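Alginate lyase (Chitinophaga sp. MD30, PDB 6KCW) cleaves the polysaccharide alginate as a bacterial member of polysaccharide lyase family 36, probably by the beta-elimination chemistry common to polysaccharide lyases. Local coordinates at residues G16-G21 with S25-A30; G43-T48 with M209-F214; G90-G95 with V128-Y133; F96-G101 with I169-G174; L116-Y121 with Y163-Y168. All coordinates share one frame; numbering follows the deposited sequence.

Contact 1 of 5, residues G16-G21 with S25-A30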
# COMPACT_ATOMS: atom_id res chain seq x y z
N GLY A 16 -4.09 -11.79 -19.82
CA GLY A 16 -5.32 -11.15 -20.24
C GLY A 16 -6.01 -10.46 -19.08
O GLY A 16 -5.66 -10.63 -17.92
N ALA A 17 -7.03 -9.68 -19.44
CA ALA A 17 -7.69 -8.78 -18.51
C ALA A 17 -8.16 -9.52 -17.26
O ALA A 17 -8.59 -10.68 -17.31
CB ALA A 17 -8.87 -8.07 -19.18
N TYR A 18 -8.07 -8.82 -16.14
CA TYR A 18 -8.47 -9.30 -14.83
C TYR A 18 -9.69 -8.48 -14.42
O TYR A 18 -9.60 -7.25 -14.28
CB TYR A 18 -7.30 -9.14 -13.85
CG TYR A 18 -7.45 -9.72 -12.46
CD1 TYR A 18 -7.31 -11.09 -12.23
CD2 TYR A 18 -7.65 -8.89 -11.35
CE1 TYR A 18 -7.42 -11.61 -10.95
CE2 TYR A 18 -7.76 -9.40 -10.07
CZ TYR A 18 -7.64 -10.77 -9.87
OH TYR A 18 -7.74 -11.28 -8.59
N SER A 19 -10.83 -9.14 -14.29
CA SER A 19 -12.08 -8.43 -14.13
C SER A 19 -12.32 -8.09 -12.66
O SER A 19 -11.58 -8.51 -11.78
CB SER A 19 -13.24 -9.27 -14.67
OG SER A 19 -13.54 -10.31 -13.77
N SER A 20 -13.38 -7.32 -12.41
CA SER A 20 -13.80 -7.09 -11.03
C SER A 20 -14.18 -8.40 -10.36
O SER A 20 -13.77 -8.65 -9.22
CB SER A 20 -14.97 -6.10 -10.97
OG SER A 20 -15.29 -5.56 -12.24
N GLY A 21 -14.95 -9.24 -11.05
CA GLY A 21 -15.36 -10.51 -10.47
C GLY A 21 -14.19 -11.39 -10.07
O GLY A 21 -14.24 -12.07 -9.04
N SER A 25 -13.51 -12.42 -6.31
CA SER A 25 -13.44 -13.85 -6.01
C SER A 25 -12.17 -14.21 -5.25
O SER A 25 -12.21 -15.04 -4.33
CB SER A 25 -13.57 -14.66 -7.29
OG SER A 25 -13.71 -16.05 -6.99
N ASP A 26 -11.03 -13.59 -5.61
CA ASP A 26 -9.75 -13.93 -5.00
C ASP A 26 -9.54 -13.24 -3.66
O ASP A 26 -9.04 -13.85 -2.71
CB ASP A 26 -8.62 -13.56 -5.95
CG ASP A 26 -8.62 -14.39 -7.20
OD1 ASP A 26 -8.81 -15.61 -7.05
OD2 ASP A 26 -8.46 -13.83 -8.31
N PHE A 27 -9.89 -11.98 -3.59
CA PHE A 27 -9.71 -11.20 -2.41
C PHE A 27 -10.87 -11.32 -1.47
O PHE A 27 -10.74 -11.03 -0.33
CB PHE A 27 -9.54 -9.75 -2.80
CG PHE A 27 -8.25 -9.45 -3.48
CD1 PHE A 27 -7.16 -9.07 -2.76
CD2 PHE A 27 -8.15 -9.48 -4.83
CE1 PHE A 27 -5.99 -8.78 -3.36
CE2 PHE A 27 -6.98 -9.19 -5.45
CZ PHE A 27 -5.89 -8.83 -4.71
N GLY A 28 -12.01 -11.74 -1.97
CA GLY A 28 -13.18 -11.86 -1.13
C GLY A 28 -14.06 -10.66 -1.32
O GLY A 28 -15.23 -10.75 -1.36
N ASN A 29 -13.44 -9.51 -1.44
CA ASN A 29 -14.16 -8.29 -1.68
C ASN A 29 -13.17 -7.29 -2.23
O ASN A 29 -12.03 -7.38 -1.92
CB ASN A 29 -14.91 -7.81 -0.43
CG ASN A 29 -14.01 -7.37 0.68
OD1 ASN A 29 -13.59 -6.25 0.71
ND2 ASN A 29 -13.76 -8.24 1.61
N ALA A 30 -13.63 -6.37 -3.07
CA ALA A 30 -12.80 -5.34 -3.72
C ALA A 30 -13.72 -4.30 -4.29
O ALA A 30 -14.13 -4.41 -5.42
CB ALA A 30 -12.00 -5.96 -4.84
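Ser-25 N donates to Gly-21 O at 2.8 Å, an i to i+4 bond of helix 20-27 that is somewhat bent (N-H...O 146°). Tyr-18, in the loop leading into the helix, points its side chain toward residues 25-30, with CG opposite the backbone N (chi1 -173°). Its hydroxyl donates to Asp-26 OD2 over 2.7 Å, using the lone pair that faces away from the other carboxylate oxygen. The ring and carboxylate planes are nearly coplanar (14° apart), and OD2 lies at the ring edge. Tyr-13 OH is bonded to the same atom, so two phenol hydroxyls meet at one carboxylate oxygen. The helix starts with Ser-19 at its N-cap, the serine side chain capping a backbone N of the first turn. It ends before Gly-28, where phi turns positive. The tyrosine hydroxyl also meets Phe-27 CE2 at 3.8 Å. That phenylalanine packs on Leu-6 and Ile-8 of strand 5-8, while the Tyr-18 ring makes edge-to-face contacts with Trp-10 and Tyr-13.

Contact 2 of 5, residues G43-T48 with M209-F214. With CA (calcium ion), chain C.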
# COMPACT_ATOMS: atom_id res chain seq x y z
N GLY A 43 1.38 -14.47 -15.42
CA GLY A 43 1.27 -14.97 -14.07
C GLY A 43 1.40 -13.94 -12.97
O GLY A 43 1.38 -14.31 -11.80
N THR A 44 1.52 -12.65 -13.30
CA THR A 44 1.52 -11.58 -12.32
C THR A 44 0.37 -10.62 -12.61
O THR A 44 -0.24 -10.65 -13.68
CB THR A 44 2.84 -10.79 -12.31
OG1 THR A 44 2.83 -9.83 -13.38
CG2 THR A 44 4.02 -11.72 -12.47
N LEU A 45 0.08 -9.77 -11.63
CA LEU A 45 -0.97 -8.76 -11.77
C LEU A 45 -0.34 -7.44 -12.18
O LEU A 45 0.42 -6.83 -11.42
CB LEU A 45 -1.74 -8.62 -10.46
CG LEU A 45 -2.76 -7.49 -10.31
CD1 LEU A 45 -3.70 -7.38 -11.52
CD2 LEU A 45 -3.54 -7.71 -9.03
N ARG A 46 -0.68 -6.98 -13.38
CA ARG A 46 -0.25 -5.68 -13.87
C ARG A 46 -1.36 -4.66 -13.64
O ARG A 46 -2.50 -4.86 -14.08
CB ARG A 46 0.10 -5.72 -15.35
CG ARG A 46 0.70 -4.43 -15.87
CD ARG A 46 0.77 -4.49 -17.38
NE ARG A 46 -0.56 -4.42 -17.98
CZ ARG A 46 -0.83 -4.74 -19.24
NH1 ARG A 46 0.14 -5.18 -20.05
NH2 ARG A 46 -2.08 -4.64 -19.70
N VAL A 47 -1.01 -3.58 -12.96
CA VAL A 47 -1.90 -2.44 -12.78
C VAL A 47 -1.42 -1.30 -13.67
O VAL A 47 -0.22 -1.05 -13.78
CB VAL A 47 -1.96 -2.01 -11.29
CG1 VAL A 47 -2.77 -0.73 -11.13
CG2 VAL A 47 -2.57 -3.13 -10.45
N THR A 48 -2.37 -0.61 -14.31
CA THR A 48 -2.05 0.50 -15.20
C THR A 48 -2.25 1.83 -14.49
O THR A 48 -3.29 2.06 -13.86
CB THR A 48 -2.92 0.48 -16.46
OG1 THR A 48 -2.72 -0.74 -17.18
CG2 THR A 48 -2.56 1.64 -17.37
N MET A 209 -7.29 -4.23 4.27
CA MET A 209 -6.04 -4.18 3.53
C MET A 209 -6.17 -3.21 2.35
O MET A 209 -7.15 -3.27 1.59
CB MET A 209 -5.66 -5.59 3.04
CG MET A 209 -4.44 -5.62 2.15
SD MET A 209 -4.09 -7.23 1.43
CE MET A 209 -5.50 -7.47 0.35
N THR A 210 -5.21 -2.30 2.23
CA THR A 210 -5.20 -1.34 1.14
C THR A 210 -4.41 -1.90 -0.04
O THR A 210 -3.33 -2.47 0.13
CB THR A 210 -4.57 -0.02 1.57
OG1 THR A 210 -3.21 -0.24 1.96
CG2 THR A 210 -5.35 0.60 2.74
N PHE A 211 -4.95 -1.72 -1.23
CA PHE A 211 -4.27 -2.05 -2.49
C PHE A 211 -4.32 -0.78 -3.33
O PHE A 211 -5.22 -0.61 -4.16
CB PHE A 211 -4.90 -3.24 -3.19
CG PHE A 211 -4.21 -3.61 -4.47
CD1 PHE A 211 -2.86 -3.35 -4.64
CD2 PHE A 211 -4.92 -4.21 -5.51
CE1 PHE A 211 -2.22 -3.69 -5.82
CE2 PHE A 211 -4.29 -4.56 -6.69
CZ PHE A 211 -2.94 -4.29 -6.85
N HIS A 212 -3.37 0.12 -3.09
CA HIS A 212 -3.36 1.43 -3.72
C HIS A 212 -2.22 1.50 -4.73
O HIS A 212 -1.05 1.32 -4.35
CB HIS A 212 -3.25 2.54 -2.68
CG HIS A 212 -4.46 2.67 -1.80
ND1 HIS A 212 -4.62 3.70 -0.91
CD2 HIS A 212 -5.56 1.90 -1.69
CE1 HIS A 212 -5.77 3.56 -0.28
NE2 HIS A 212 -6.36 2.47 -0.73
N THR A 213 -2.57 1.71 -6.00
CA THR A 213 -1.61 1.95 -7.08
C THR A 213 -2.07 3.20 -7.82
O THR A 213 -2.92 3.12 -8.70
CB THR A 213 -1.53 0.77 -8.04
OG1 THR A 213 -1.35 -0.44 -7.30
CG2 THR A 213 -0.35 0.96 -8.99
N PHE A 214 -1.51 4.35 -7.44
CA PHE A 214 -1.89 5.60 -8.09
C PHE A 214 -0.78 6.63 -7.91
O PHE A 214 0.04 6.54 -6.99
CB PHE A 214 -3.22 6.12 -7.56
CG PHE A 214 -3.19 6.58 -6.12
CD1 PHE A 214 -3.36 5.67 -5.08
CD2 PHE A 214 -3.05 7.94 -5.82
CE1 PHE A 214 -3.38 6.11 -3.76
CE2 PHE A 214 -3.05 8.38 -4.50
CZ PHE A 214 -3.22 7.47 -3.47
CA CA C . 2.51 -15.46 -10.14
O HOH W 1 3.82 -16.43 -11.51
O HOH W 2 3.80 -16.87 -8.27
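Val-47 and Thr-213 meet tip to tip, CG1 of the valine 3.6 Å from CG2 of the threonine. The other valine branch, CG2, slides past Phe-211 and touches CZ of its ring at 3.8 Å. Leu-45 comes from the opposite direction to the same end of the ring, its CD2 4.0 Å from Phe-211 CE2. Both methyls meet the outer carbons of one ring obliquely; Phe-211 CG lies opposite its backbone N (chi1 -179°), which carries CE2 and CZ to them. Phe-94 stacks on this ring and Tyr-232 meets it edge-to-face, while Tyr-232 OH is hydrogen-bonded to Thr-213 OG1, which satisfies the buried polar branch and leaves the methyl for Val-47. Farther out, Leu-45 and Val-47 are held by backbone bonds to Tyr-232 and Ile-230 of strand 228-241. At the head of the 43-48 segment, Gly-43 O binds the calcium ion at 2.3 Å, together with Asn-9 O, Asn-11 OD1, Asp-233 OD2 and water. The axes of the two strand segments approach to 8.0 Å at 48° and the segments share no hydrogen bond: they belong to different sheets, facing each other across the apolar core of a concanavalin-like beta-sandwich.

Contact 3 of 5, residues G90-G95 with V128-Y133. With PO4 (phosphate ion), chain B.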
# COMPACT_ATOMS: atom_id res chain seq x y z
N GLY A 90 4.09 8.05 -6.03
CA GLY A 90 2.72 7.65 -5.80
C GLY A 90 2.69 6.47 -4.84
O GLY A 90 3.72 6.06 -4.31
N LYS A 91 1.49 5.93 -4.66
CA LYS A 91 1.27 4.78 -3.79
C LYS A 91 1.45 3.47 -4.57
O LYS A 91 1.16 3.39 -5.77
CB LYS A 91 -0.13 4.85 -3.17
CG LYS A 91 -0.30 5.82 -1.98
CD LYS A 91 0.05 7.27 -2.34
CE LYS A 91 -0.35 8.28 -1.27
NZ LYS A 91 0.28 9.59 -1.61
N VAL A 92 1.93 2.44 -3.87
CA VAL A 92 2.25 1.16 -4.49
C VAL A 92 2.02 0.05 -3.46
O VAL A 92 2.21 0.24 -2.27
CB VAL A 92 3.71 1.15 -5.01
CG1 VAL A 92 4.71 1.35 -3.86
CG2 VAL A 92 4.02 -0.13 -5.78
N GLY A 93 1.59 -1.11 -3.94
CA GLY A 93 1.55 -2.31 -3.12
C GLY A 93 0.46 -2.34 -2.06
O GLY A 93 -0.44 -1.51 -2.02
N PHE A 94 0.59 -3.31 -1.18
CA PHE A 94 -0.45 -3.69 -0.24
C PHE A 94 -0.10 -3.21 1.16
O PHE A 94 1.00 -3.45 1.65
CB PHE A 94 -0.65 -5.20 -0.25
CG PHE A 94 -1.21 -5.71 -1.56
CD1 PHE A 94 -0.37 -5.94 -2.64
CD2 PHE A 94 -2.57 -5.94 -1.71
CE1 PHE A 94 -0.88 -6.41 -3.84
CE2 PHE A 94 -3.09 -6.41 -2.91
CZ PHE A 94 -2.25 -6.63 -3.98
N GLY A 95 -1.04 -2.50 1.80
CA GLY A 95 -0.89 -2.04 3.15
C GLY A 95 -2.13 -2.27 3.99
O GLY A 95 -2.99 -3.09 3.64
N VAL A 128 15.40 8.14 -6.56
CA VAL A 128 14.10 7.48 -6.61
C VAL A 128 14.14 6.27 -5.67
O VAL A 128 14.98 5.39 -5.84
CB VAL A 128 13.72 7.04 -8.03
CG1 VAL A 128 12.42 6.25 -8.01
CG2 VAL A 128 13.60 8.25 -8.95
N PHE A 129 13.20 6.21 -4.73
CA PHE A 129 13.25 5.16 -3.71
C PHE A 129 11.84 4.75 -3.31
O PHE A 129 10.84 5.33 -3.74
CB PHE A 129 14.04 5.62 -2.48
CG PHE A 129 13.73 7.02 -2.03
CD1 PHE A 129 12.66 7.28 -1.18
CD2 PHE A 129 14.50 8.09 -2.47
CE1 PHE A 129 12.36 8.57 -0.78
CE2 PHE A 129 14.21 9.39 -2.07
CZ PHE A 129 13.13 9.63 -1.23
N PHE A 130 11.78 3.70 -2.49
CA PHE A 130 10.61 3.38 -1.69
C PHE A 130 10.63 4.21 -0.41
O PHE A 130 11.68 4.69 0.02
CB PHE A 130 10.56 1.88 -1.37
CG PHE A 130 10.19 1.00 -2.53
CD1 PHE A 130 8.94 1.12 -3.13
CD2 PHE A 130 11.07 0.06 -3.02
CE1 PHE A 130 8.57 0.32 -4.19
CE2 PHE A 130 10.71 -0.76 -4.10
CZ PHE A 130 9.45 -0.61 -4.69
N GLN A 131 9.46 4.41 0.19
CA GLN A 131 9.41 5.14 1.44
C GLN A 131 8.13 4.77 2.16
O GLN A 131 7.08 4.67 1.51
CB GLN A 131 9.48 6.67 1.23
CG GLN A 131 8.18 7.33 0.72
CD GLN A 131 8.28 8.85 0.53
OE1 GLN A 131 9.37 9.43 0.55
NE2 GLN A 131 7.13 9.50 0.34
N PRO A 132 8.17 4.54 3.46
CA PRO A 132 6.93 4.42 4.22
C PRO A 132 6.08 5.67 4.04
O PRO A 132 6.58 6.74 3.70
CB PRO A 132 7.39 4.28 5.68
CG PRO A 132 8.87 3.97 5.61
CD PRO A 132 9.37 4.56 4.33
N TYR A 133 4.78 5.51 4.26
CA TYR A 133 3.84 6.62 4.12
C TYR A 133 2.70 6.36 5.11
O TYR A 133 1.69 5.76 4.76
CB TYR A 133 3.34 6.75 2.69
CG TYR A 133 2.76 8.11 2.41
CD1 TYR A 133 3.58 9.22 2.30
CD2 TYR A 133 1.39 8.30 2.29
CE1 TYR A 133 3.08 10.47 2.06
CE2 TYR A 133 0.87 9.55 2.05
CZ TYR A 133 1.72 10.63 1.93
OH TYR A 133 1.21 11.89 1.70
P PO4 B . -2.31 11.36 0.59
O1 PO4 B . -3.06 10.11 0.22
O2 PO4 B . -3.18 12.57 0.33
O3 PO4 B . -1.09 11.54 -0.29
O4 PO4 B . -1.94 11.33 2.08
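Lys-91, bent at chi2 (58°), brings its ammonium obliquely against Tyr-133, NZ lying 3.7 Å from ring atom CE2. This is an off-centre cation-pi contact, with Lys-91 NZ 4.3 Å from the Tyr-133 ring centroid and 33° off the normal. The same nitrogen donates to phosphate O3 at 2.7 Å and is also bonded to Gly-216 O. Tyr-133 OH donates to phosphate O4 at 3.2 Å, that oxygen lying at the ring edge in its plane, and has a second partner in Gly-144 N. The phosphate probably came with the crystallisation liquor, yet its place is consistent with a site for anionic substrate. A leucine at Tyr-133 would probably leave the ammonium without its aromatic neighbour, and Gly-144 N and the phosphate without the hydroxyl. Next along, Val-92 turns to the core, where CG1 meets the edge of the Phe-130 ring at CE1, 4.0 Å away. At Gly-93 the chain turns a corner. Strand 113-122 lies between strands 89-92 and 128-135 in the sheet, and strand 206-215 flanks 89-92 beyond.

Contact 4 of 5, residues F96-G101 with I169-G174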
# COMPACT_ATOMS: atom_id res chain seq x y z
N PHE A 96 -2.24 -1.55 5.11
CA PHE A 96 -3.31 -1.75 6.07
C PHE A 96 -3.87 -0.41 6.50
O PHE A 96 -3.20 0.62 6.40
CB PHE A 96 -2.83 -2.53 7.30
CG PHE A 96 -2.41 -3.95 7.00
CD1 PHE A 96 -3.36 -4.94 6.81
CD2 PHE A 96 -1.07 -4.29 6.91
CE1 PHE A 96 -2.98 -6.25 6.53
CE2 PHE A 96 -0.68 -5.60 6.64
CZ PHE A 96 -1.63 -6.58 6.45
N SER A 97 -5.11 -0.45 7.00
CA SER A 97 -5.78 0.72 7.53
C SER A 97 -6.43 0.38 8.87
O SER A 97 -7.22 -0.56 8.96
CB SER A 97 -6.86 1.20 6.58
OG SER A 97 -7.94 0.31 6.72
N ILE A 98 -6.14 1.19 9.88
CA ILE A 98 -6.72 1.05 11.21
C ILE A 98 -7.81 2.10 11.38
O ILE A 98 -7.67 3.24 10.91
CB ILE A 98 -5.62 1.19 12.29
CG1 ILE A 98 -4.74 -0.06 12.29
CG2 ILE A 98 -6.23 1.42 13.66
CD1 ILE A 98 -3.62 -0.02 13.32
N GLY A 99 -8.91 1.71 12.03
CA GLY A 99 -10.00 2.63 12.33
C GLY A 99 -10.59 3.29 11.10
O GLY A 99 -10.96 2.63 10.12
N GLU A 100 -10.70 4.62 11.15
CA GLU A 100 -11.19 5.42 10.03
C GLU A 100 -10.25 5.39 8.83
O GLU A 100 -10.58 5.96 7.79
CB GLU A 100 -11.45 6.88 10.49
CG GLU A 100 -12.82 7.12 11.16
CD GLU A 100 -13.02 8.56 11.72
OE1 GLU A 100 -13.85 8.69 12.64
OE2 GLU A 100 -12.38 9.54 11.25
N GLY A 101 -9.07 4.76 8.96
CA GLY A 101 -8.12 4.65 7.86
C GLY A 101 -7.63 5.97 7.28
O GLY A 101 -7.72 6.20 6.08
N ILE A 169 1.96 -4.89 11.06
CA ILE A 169 1.26 -3.82 11.76
C ILE A 169 0.64 -4.38 13.03
O ILE A 169 0.17 -5.52 13.07
CB ILE A 169 0.18 -3.17 10.85
CG1 ILE A 169 -0.42 -1.94 11.51
CG2 ILE A 169 -0.93 -4.16 10.54
CD1 ILE A 169 -1.41 -1.28 10.67
N LYS A 170 0.68 -3.57 14.09
CA LYS A 170 0.10 -3.95 15.38
C LYS A 170 -0.63 -2.75 15.94
O LYS A 170 -0.07 -1.65 16.01
CB LYS A 170 1.19 -4.42 16.33
CG LYS A 170 0.74 -4.82 17.72
CD LYS A 170 1.96 -4.85 18.62
CE LYS A 170 1.88 -5.94 19.67
NZ LYS A 170 1.29 -5.45 20.94
N SER A 171 -1.89 -2.95 16.33
CA SER A 171 -2.66 -1.90 16.99
C SER A 171 -1.98 -1.45 18.28
O SER A 171 -1.29 -2.22 18.96
CB SER A 171 -4.06 -2.41 17.32
OG SER A 171 -4.63 -3.02 16.20
N ASN A 172 -2.19 -0.17 18.62
CA ASN A 172 -1.84 0.31 19.95
C ASN A 172 -3.07 0.15 20.84
O ASN A 172 -4.12 -0.31 20.39
CB ASN A 172 -1.32 1.74 19.88
CG ASN A 172 -2.43 2.79 19.70
OD1 ASN A 172 -2.91 3.02 18.58
ND2 ASN A 172 -2.82 3.44 20.79
N THR A 173 -2.92 0.47 22.12
CA THR A 173 -4.04 0.47 23.06
C THR A 173 -4.14 1.85 23.71
O THR A 173 -3.11 2.45 24.06
CB THR A 173 -3.86 -0.57 24.17
OG1 THR A 173 -2.76 -0.18 25.00
CG2 THR A 173 -3.57 -1.92 23.61
N GLY A 174 -5.36 2.34 23.87
CA GLY A 174 -5.57 3.61 24.55
C GLY A 174 -4.71 4.73 23.99
O GLY A 174 -4.61 4.91 22.77
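Ile-169 has the largest share of the contact, using both of its branches. Its CG2 approaches the Phe-96 ring obliquely and lies 3.6 Å from CD2. The longer branch, with CG1 opposite the backbone N (chi1 -172°) and fully extended, puts Ile-169 CD1 3.7 Å from Ile-98 CD1, the two side chains sliding past each other in opposite directions. That methyl also reaches Phe-96 CB at 3.9 Å, touching both residues of the first segment. No hydrogen bond joins the segments: strand 94-99 belongs to one sheet and strand 162-170 to the other, and these aliphatic and aromatic groups form part of the core of the beta-sandwich between them. Ile-206 and Trp-197 border the same cluster, and Tyr-72 packs on both Phe-96 and Ile-169. Past Lys-170 the strand gives way to loop, and Ser-171 meets Ile-98 CD1 with CA (4.2 Å) and OG (4.3 Å), while its buried OG is hydrogen-bonded to Arg-204 O. Across the contact, the chain after Ile-98 reverses in a type II' turn closed by Gly-101 N to Ile-98 O, 2.8 Å, with Gly-99 taking the positive phi at its first corner.

Contact 5 of 5, residues L116-Y121 with Y163-Y168. With PO4 (phosphate ion), chain B.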
# COMPACT_ATOMS: atom_id res chain seq x y z
N LEU A 116 -1.01 2.29 7.08
CA LEU A 116 0.35 1.89 6.78
C LEU A 116 0.35 1.56 5.28
O LEU A 116 -0.14 0.51 4.88
CB LEU A 116 0.78 0.70 7.64
CG LEU A 116 2.25 0.37 7.97
CD1 LEU A 116 2.33 -0.89 8.83
CD2 LEU A 116 3.09 0.21 6.70
N ARG A 117 0.85 2.48 4.46
CA ARG A 117 1.04 2.23 3.03
C ARG A 117 2.48 2.55 2.65
O ARG A 117 3.29 2.96 3.49
CB ARG A 117 0.06 3.06 2.17
CG ARG A 117 -1.40 2.72 2.39
CD ARG A 117 -2.34 3.70 1.69
NE ARG A 117 -1.99 5.09 1.96
CZ ARG A 117 -2.49 6.13 1.30
NH1 ARG A 117 -3.38 5.95 0.33
NH2 ARG A 117 -2.10 7.35 1.61
N MET A 118 2.79 2.35 1.37
CA MET A 118 4.14 2.55 0.86
C MET A 118 4.08 3.33 -0.44
O MET A 118 3.13 3.19 -1.22
CB MET A 118 4.88 1.20 0.64
CG MET A 118 6.38 1.35 0.31
SD MET A 118 7.28 -0.21 0.13
CE MET A 118 6.54 -0.85 -1.39
N MET A 119 5.11 4.14 -0.68
CA MET A 119 5.21 4.94 -1.89
C MET A 119 6.55 4.71 -2.57
O MET A 119 7.51 4.27 -1.95
CB MET A 119 5.07 6.44 -1.60
CG MET A 119 3.75 6.87 -1.03
SD MET A 119 3.71 8.67 -0.95
CE MET A 119 3.93 9.19 -2.65
N TRP A 120 6.59 5.01 -3.86
CA TRP A 120 7.84 5.38 -4.50
C TRP A 120 7.87 6.90 -4.64
O TRP A 120 6.83 7.56 -4.56
CB TRP A 120 8.01 4.67 -5.85
CG TRP A 120 7.37 5.36 -7.00
CD1 TRP A 120 7.96 6.26 -7.83
CD2 TRP A 120 6.02 5.20 -7.45
NE1 TRP A 120 7.05 6.68 -8.78
CE2 TRP A 120 5.85 6.05 -8.56
CE3 TRP A 120 4.93 4.44 -7.01
CZ2 TRP A 120 4.64 6.15 -9.25
CZ3 TRP A 120 3.73 4.53 -7.70
CH2 TRP A 120 3.60 5.39 -8.81
N TYR A 121 9.07 7.45 -4.78
CA TYR A 121 9.22 8.89 -4.66
C TYR A 121 10.50 9.33 -5.36
O TYR A 121 11.53 8.65 -5.26
CB TYR A 121 9.25 9.31 -3.19
CG TYR A 121 9.18 10.81 -2.92
CD1 TYR A 121 7.98 11.49 -2.96
CD2 TYR A 121 10.33 11.54 -2.58
CE1 TYR A 121 7.91 12.85 -2.71
CE2 TYR A 121 10.27 12.90 -2.31
CZ TYR A 121 9.06 13.55 -2.39
OH TYR A 121 9.00 14.90 -2.13
N TYR A 163 11.05 -6.46 -6.23
CA TYR A 163 11.30 -6.17 -4.82
C TYR A 163 10.27 -6.90 -3.98
O TYR A 163 9.06 -6.72 -4.18
CB TYR A 163 11.24 -4.67 -4.57
CG TYR A 163 12.36 -3.92 -5.25
CD1 TYR A 163 13.62 -3.79 -4.66
CD2 TYR A 163 12.16 -3.35 -6.49
CE1 TYR A 163 14.64 -3.10 -5.30
CE2 TYR A 163 13.17 -2.67 -7.13
CZ TYR A 163 14.40 -2.54 -6.55
OH TYR A 163 15.37 -1.84 -7.23
N HIS A 164 10.74 -7.74 -3.06
CA HIS A 164 9.82 -8.36 -2.10
C HIS A 164 9.59 -7.42 -0.93
O HIS A 164 10.54 -6.87 -0.36
CB HIS A 164 10.35 -9.69 -1.58
CG HIS A 164 9.34 -10.42 -0.75
ND1 HIS A 164 8.37 -11.24 -1.31
CD2 HIS A 164 9.10 -10.42 0.58
CE1 HIS A 164 7.60 -11.73 -0.35
NE2 HIS A 164 8.02 -11.24 0.81
N VAL A 165 8.31 -7.27 -0.56
CA VAL A 165 7.88 -6.37 0.51
C VAL A 165 7.19 -7.21 1.58
O VAL A 165 6.27 -7.98 1.27
CB VAL A 165 6.93 -5.29 -0.03
CG1 VAL A 165 6.70 -4.19 1.00
CG2 VAL A 165 7.44 -4.74 -1.36
N HIS A 166 7.65 -7.07 2.82
CA HIS A 166 6.96 -7.56 4.01
C HIS A 166 6.46 -6.37 4.83
O HIS A 166 7.21 -5.42 5.09
CB HIS A 166 7.88 -8.44 4.86
CG HIS A 166 7.27 -8.89 6.14
ND1 HIS A 166 6.32 -9.90 6.20
CD2 HIS A 166 7.43 -8.46 7.41
CE1 HIS A 166 5.94 -10.07 7.45
NE2 HIS A 166 6.59 -9.20 8.21
N VAL A 167 5.19 -6.41 5.23
CA VAL A 167 4.59 -5.38 6.07
C VAL A 167 4.02 -6.05 7.31
O VAL A 167 3.41 -7.12 7.22
CB VAL A 167 3.49 -4.60 5.32
CG1 VAL A 167 2.56 -3.91 6.28
CG2 VAL A 167 4.10 -3.61 4.34
N TYR A 168 4.25 -5.44 8.47
CA TYR A 168 3.73 -5.91 9.75
C TYR A 168 3.16 -4.72 10.50
O TYR A 168 3.80 -3.67 10.58
CB TYR A 168 4.82 -6.57 10.60
CG TYR A 168 4.40 -6.90 12.02
CD1 TYR A 168 3.29 -7.70 12.26
CD2 TYR A 168 5.11 -6.43 13.11
CE1 TYR A 168 2.90 -8.02 13.54
CE2 TYR A 168 4.72 -6.73 14.41
CZ TYR A 168 3.61 -7.54 14.62
OH TYR A 168 3.20 -7.86 15.89
P PO4 B . -2.31 11.36 0.59
O1 PO4 B . -3.06 10.11 0.22
O2 PO4 B . -3.18 12.57 0.33
O3 PO4 B . -1.09 11.54 -0.29
O4 PO4 B . -1.94 11.33 2.08
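Leu-116 makes its closest approach to a backbone oxygen: CD1 lies 3.6 Å from Tyr-168 O, although the tyrosine side chain starts away from this contact. The same methyl touches Val-167 CG1 at 4.0 Å, leucine and valine sliding past each other in opposite directions. Two residues on, Met-118 meets Val-165 tip to tip, its chain bent at chi3 (69°) so that CE lies 4.0 Å from Val-165 CG2. Between them Arg-117 starts from the opposite face of its strand. Its NH2 donates almost straight (170°) to phosphate O1 at 3.2 Å, the oxygen lying in the guanidinium plane at its edge; NH1 is bonded to His-212 ND1. A methionine at Arg-117 would probably leave His-212 ND1 without this partner and take one of three residues from the phosphate, which Lys-91 and Tyr-133 also hold. The segment axes approach to 9.0 Å at 154°, nearly antiparallel but in different sheets. Leu-116 and Met-118 face the other sheet and Arg-117 the phosphate, as in a concanavalin-like beta-sandwich; the phosphate side is consistent with a site for an anionic substrate.

Overall arrangement
Contact 1, at the N-terminal helix 20-27, comes first along the chain; the packing of strand 44-49 against 206-215 in contact 2 then spans contacts 3, 4 and 5. Contacts 2, 4 and 5 each join the two antiparallel sheets, whereas contact 3 lies within the smaller one. Contacts 3 and 5 have centres about 5 Å apart and share the phosphate; contact 4 continues the core, its centre about 17 Å from that of contact 5, with Phe-96 packing on Val-167. Contacts 1 and 2 have centres about 11 Å apart on the calcium-bearing side, and Phe-27 reaches Met-209 and Phe-94. The calcium ion and the phosphate thus lie at different parts of the same sandwich.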